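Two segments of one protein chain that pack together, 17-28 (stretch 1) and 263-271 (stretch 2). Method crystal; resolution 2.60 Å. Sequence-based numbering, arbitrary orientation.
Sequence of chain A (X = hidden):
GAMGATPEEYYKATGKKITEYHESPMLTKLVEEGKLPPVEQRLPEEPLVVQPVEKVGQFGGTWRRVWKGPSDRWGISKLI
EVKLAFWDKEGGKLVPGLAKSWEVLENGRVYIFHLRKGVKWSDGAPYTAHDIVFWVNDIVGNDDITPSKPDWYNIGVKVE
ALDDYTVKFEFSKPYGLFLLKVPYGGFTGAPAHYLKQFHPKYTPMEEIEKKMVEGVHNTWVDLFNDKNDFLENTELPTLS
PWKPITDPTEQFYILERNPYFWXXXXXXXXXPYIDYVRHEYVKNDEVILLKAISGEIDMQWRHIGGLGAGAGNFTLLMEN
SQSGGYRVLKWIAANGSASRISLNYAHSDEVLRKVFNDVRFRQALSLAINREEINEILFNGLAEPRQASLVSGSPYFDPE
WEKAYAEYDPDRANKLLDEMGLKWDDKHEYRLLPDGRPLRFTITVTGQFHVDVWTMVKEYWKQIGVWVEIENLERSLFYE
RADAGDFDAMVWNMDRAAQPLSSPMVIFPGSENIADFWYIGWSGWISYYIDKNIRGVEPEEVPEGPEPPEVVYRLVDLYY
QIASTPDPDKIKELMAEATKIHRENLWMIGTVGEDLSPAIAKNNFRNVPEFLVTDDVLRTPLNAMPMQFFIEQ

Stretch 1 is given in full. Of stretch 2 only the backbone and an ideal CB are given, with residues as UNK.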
# COMPACT_ATOMS: atom_id res chain seq x y z
N LYS A 17 -24.38 -23.94 7.58
CA LYS A 17 -25.37 -23.03 7.03
C LYS A 17 -25.51 -21.84 7.96
O LYS A 17 -25.45 -21.98 9.18
CB LYS A 17 -26.74 -23.71 6.92
CG LYS A 17 -26.85 -24.78 5.86
CD LYS A 17 -28.26 -25.39 5.86
CE LYS A 17 -28.33 -26.69 5.05
NZ LYS A 17 -28.10 -26.46 3.60
N ILE A 18 -25.73 -20.68 7.36
CA ILE A 18 -26.21 -19.53 8.09
C ILE A 18 -27.72 -19.56 7.93
O ILE A 18 -28.24 -19.35 6.83
CB ILE A 18 -25.63 -18.23 7.51
CG1 ILE A 18 -24.12 -18.20 7.67
CG2 ILE A 18 -26.23 -17.02 8.20
CD1 ILE A 18 -23.42 -17.29 6.70
N THR A 19 -28.43 -19.82 9.03
CA THR A 19 -29.87 -20.08 8.98
C THR A 19 -30.73 -18.92 9.48
O THR A 19 -31.96 -18.96 9.40
CB THR A 19 -30.23 -21.34 9.80
OG1 THR A 19 -29.93 -21.12 11.19
CG2 THR A 19 -29.44 -22.56 9.30
N GLU A 20 -30.08 -17.87 9.98
CA GLU A 20 -30.75 -16.84 10.76
C GLU A 20 -29.88 -15.60 10.75
O GLU A 20 -28.65 -15.71 10.80
CB GLU A 20 -30.90 -17.35 12.19
CG GLU A 20 -32.25 -17.11 12.84
CD GLU A 20 -32.29 -17.60 14.28
OE1 GLU A 20 -31.64 -18.63 14.59
OE2 GLU A 20 -32.96 -16.95 15.11
N TYR A 21 -30.50 -14.42 10.67
CA TYR A 21 -29.74 -13.16 10.72
C TYR A 21 -29.98 -12.44 12.03
O TYR A 21 -31.09 -12.48 12.57
CB TYR A 21 -30.11 -12.25 9.57
CG TYR A 21 -29.69 -12.75 8.22
CD1 TYR A 21 -28.39 -13.16 8.00
CD2 TYR A 21 -30.58 -12.78 7.15
CE1 TYR A 21 -27.99 -13.61 6.76
CE2 TYR A 21 -30.19 -13.22 5.89
CZ TYR A 21 -28.89 -13.65 5.71
OH TYR A 21 -28.47 -14.10 4.49
N HIS A 22 -28.94 -11.77 12.51
CA HIS A 22 -28.99 -11.05 13.78
C HIS A 22 -28.52 -9.62 13.57
O HIS A 22 -27.89 -9.31 12.57
CB HIS A 22 -28.11 -11.75 14.80
CG HIS A 22 -28.47 -13.19 14.99
ND1 HIS A 22 -29.57 -13.60 15.71
CD2 HIS A 22 -27.89 -14.32 14.51
CE1 HIS A 22 -29.64 -14.92 15.69
NE2 HIS A 22 -28.64 -15.38 14.96
N GLU A 23 -28.82 -8.75 14.54
CA GLU A 23 -28.53 -7.33 14.41
C GLU A 23 -28.15 -6.75 15.74
O GLU A 23 -28.45 -7.34 16.77
CB GLU A 23 -29.77 -6.60 13.89
CG GLU A 23 -30.86 -6.42 14.95
CD GLU A 23 -32.24 -6.19 14.37
OE1 GLU A 23 -32.32 -5.89 13.17
OE2 GLU A 23 -33.25 -6.31 15.09
N SER A 24 -27.53 -5.57 15.73
CA SER A 24 -27.17 -4.92 16.98
C SER A 24 -28.43 -4.50 17.73
O SER A 24 -29.38 -4.07 17.10
CB SER A 24 -26.31 -3.69 16.72
OG SER A 24 -25.84 -3.15 17.94
N PRO A 25 -28.45 -4.63 19.06
CA PRO A 25 -29.61 -4.21 19.85
C PRO A 25 -30.14 -2.82 19.48
O PRO A 25 -31.35 -2.66 19.31
CB PRO A 25 -29.07 -4.21 21.29
CG PRO A 25 -28.02 -5.27 21.28
CD PRO A 25 -27.41 -5.27 19.91
N MET A 26 -29.25 -1.84 19.34
CA MET A 26 -29.68 -0.49 18.97
C MET A 26 -30.52 -0.47 17.70
O MET A 26 -31.41 0.36 17.55
CB MET A 26 -28.48 0.46 18.83
CG MET A 26 -27.59 0.21 17.62
SD MET A 26 -26.40 1.52 17.28
CE MET A 26 -27.38 2.62 16.28
N LEU A 27 -30.23 -1.38 16.77
CA LEU A 27 -31.04 -1.48 15.55
C LEU A 27 -32.37 -2.18 15.82
O LEU A 27 -33.39 -1.81 15.23
CB LEU A 27 -30.26 -2.19 14.44
CG LEU A 27 -28.98 -1.51 14.00
CD1 LEU A 27 -28.32 -2.31 12.88
CD2 LEU A 27 -29.24 -0.09 13.52
N THR A 28 -32.37 -3.18 16.69
CA THR A 28 -33.60 -3.87 17.07
C THR A 28 -34.58 -2.91 17.71
O THR A 28 -35.77 -2.99 17.47
CB THR A 28 -33.35 -5.03 18.04
OG1 THR A 28 -32.40 -5.94 17.47
CG2 THR A 28 -34.64 -5.78 18.32
N UNK A 263 -22.74 -7.01 4.83
CA UNK A 263 -21.94 -8.18 5.15
C UNK A 263 -22.34 -8.69 6.51
O UNK A 263 -22.78 -7.93 7.36
CB UNK A 263 -20.44 -7.86 5.11
N UNK A 264 -22.19 -10.00 6.70
CA UNK A 264 -22.45 -10.64 7.97
C UNK A 264 -21.30 -11.56 8.39
O UNK A 264 -20.38 -11.83 7.63
CB UNK A 264 -23.76 -11.43 7.90
N UNK A 265 -21.39 -11.98 9.64
CA UNK A 265 -20.62 -13.05 10.25
C UNK A 265 -20.88 -14.41 9.67
O UNK A 265 -21.90 -14.64 9.04
CB UNK A 265 -20.90 -13.09 11.75
N UNK A 266 -20.01 -15.35 10.03
CA UNK A 266 -20.33 -16.76 9.86
C UNK A 266 -21.56 -17.19 10.67
O UNK A 266 -22.23 -18.13 10.30
CB UNK A 266 -19.12 -17.61 10.26
N UNK A 267 -21.88 -16.51 11.77
CA UNK A 267 -23.13 -16.77 12.51
C UNK A 267 -24.31 -15.91 12.06
O UNK A 267 -25.36 -15.91 12.70
CB UNK A 267 -22.90 -16.54 14.00
N UNK A 268 -24.16 -15.16 10.97
CA UNK A 268 -25.26 -14.30 10.48
C UNK A 268 -25.48 -12.97 11.20
O UNK A 268 -26.49 -12.31 10.96
CB UNK A 268 -26.57 -15.09 10.56
N UNK A 269 -24.55 -12.56 12.07
CA UNK A 269 -24.57 -11.20 12.62
C UNK A 269 -24.25 -10.15 11.55
O UNK A 269 -23.20 -10.21 10.91
CB UNK A 269 -23.57 -11.09 13.77
N UNK A 270 -25.16 -9.20 11.36
CA UNK A 270 -24.94 -8.08 10.45
C UNK A 270 -23.86 -7.16 11.01
O UNK A 270 -24.00 -6.59 12.10
CB UNK A 270 -26.24 -7.30 10.22
N UNK A 271 -22.79 -6.99 10.25
CA UNK A 271 -21.68 -6.16 10.68
C UNK A 271 -22.02 -4.68 10.46
O UNK A 271 -23.00 -4.36 9.79
CB UNK A 271 -20.40 -6.54 9.93

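Position 263 has nothing of stretch 1 within 5.5 Å of its ideal CB, so the contact sets no preference; Ala263 occupies it, its O accepting a bond from the backbone N of 271.

At 264 the CA-to-CB bond points toward stretch 1, and the ideal CB lies 4.9 Å from Tyr21 CE1. That spacing leaves room for a modest apolar group beside the ring: valine, isoleucine, leucine or methionine would suit. The residue is Val264, chi1 m, whose CG1 comes 4.3 Å from Tyr21 CD1 in an oblique approach.

Positions 265 to 268 form a type I turn, closed by 268 N donating to the O of 265 at 3.0 Å. At 265 CB points sideways with no neighbour in stretch 1, so small polar residues common at the first corner of turns are plausible. Asp265 is found.

Positions 266 and 267 direct CB away, leaving the choice wide; their backbone does the touching. Ile18 CG1 packs 3.2 Å from the O of 266, and His22 CD2 lies 3.5 Å from the O of 267, at the ring edge. The residues are Ile266 and Glu267. Water 1 donates to Glu267 O and OE1, both at 3.1 Å, and has a weak 3.4 Å bond with His22 NE2.

Position 268 is the most restrictive. Its phi/psi of 79/10 would jam a CB against the preceding carbonyl, which by itself calls for glycine. Stretch 1 adds a second argument: the ideal CB falls 2.2 Å from Glu20 O, a clash, and 3.1 Å from Ile18 CG2. Gly268 lets its CA sit 3.7 Å from Ile18 CG2, while its O accepts from His22 N (2.9 Å, 163°) and lies 3.4 Å from Tyr21 CA in a CA-H...O contact.

At 269, bridged to His22 with CA atoms 4.6 Å apart, CB points sideways, 4.7 Å from His22 CB. Polar or medium-sized side chains would fit. Asn269 brings OD1 to 3.2 Å from His22 CB, while ND2 donates to Asp265 OD2 at 2.8 Å, linking the first residue of the turn to the residue that follows it.

At 270 the backbone N donates to His22 O (3.0 Å, 171°), completing the bridge. CB points sideways, 3.5 Å from that same O, and a long chain could reach Leu27; methionine, leucine or glutamine are candidates. Gln270, extended (t, t), places OE1 3.6 Å from Leu27 CD1. Water 2 donates to its OE1 and O, both at 2.9 Å, and accepts from Ser24 N at 3.1 Å.

Position 271 turns CB away; Leu271 makes no contact with stretch 1.

Stretch 2, residues 263-271: AVDIEGNQL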
# COMPACT_ATOMS: atom_id res chain seq x y z
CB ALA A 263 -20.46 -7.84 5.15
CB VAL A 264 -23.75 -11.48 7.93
CG1 VAL A 264 -24.94 -10.62 7.52
CG2 VAL A 264 -23.62 -12.66 6.98
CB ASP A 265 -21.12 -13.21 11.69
CG ASP A 265 -20.22 -12.63 12.66
OD1 ASP A 265 -19.22 -12.03 12.23
OD2 ASP A 265 -20.51 -12.78 13.86
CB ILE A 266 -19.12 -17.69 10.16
CG1 ILE A 266 -18.59 -17.51 11.58
CG2 ILE A 266 -18.01 -17.43 9.16
CD1 ILE A 266 -17.43 -18.43 11.92
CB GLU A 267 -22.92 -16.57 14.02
CG GLU A 267 -22.03 -17.62 14.68
CD GLU A 267 -22.72 -18.97 14.84
OE1 GLU A 267 -23.68 -19.06 15.62
OE2 GLU A 267 -22.29 -19.94 14.17
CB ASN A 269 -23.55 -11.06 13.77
CG ASN A 269 -23.85 -11.97 14.94
OD1 ASN A 269 -24.95 -11.95 15.49
ND2 ASN A 269 -22.87 -12.78 15.34
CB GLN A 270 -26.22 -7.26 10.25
CG GLN A 270 -26.02 -6.04 9.36
CD GLN A 270 -27.20 -5.08 9.36
OE1 GLN A 270 -27.88 -4.91 10.38
NE2 GLN A 270 -27.43 -4.42 8.23
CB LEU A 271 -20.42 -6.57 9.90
CG LEU A 271 -19.97 -8.01 10.16
CD1 LEU A 271 -18.90 -8.42 9.16
CD2 LEU A 271 -19.46 -8.19 11.58
O HOH W 1 -26.45 -17.95 14.83
O HOH W 2 -26.37 -5.12 12.90
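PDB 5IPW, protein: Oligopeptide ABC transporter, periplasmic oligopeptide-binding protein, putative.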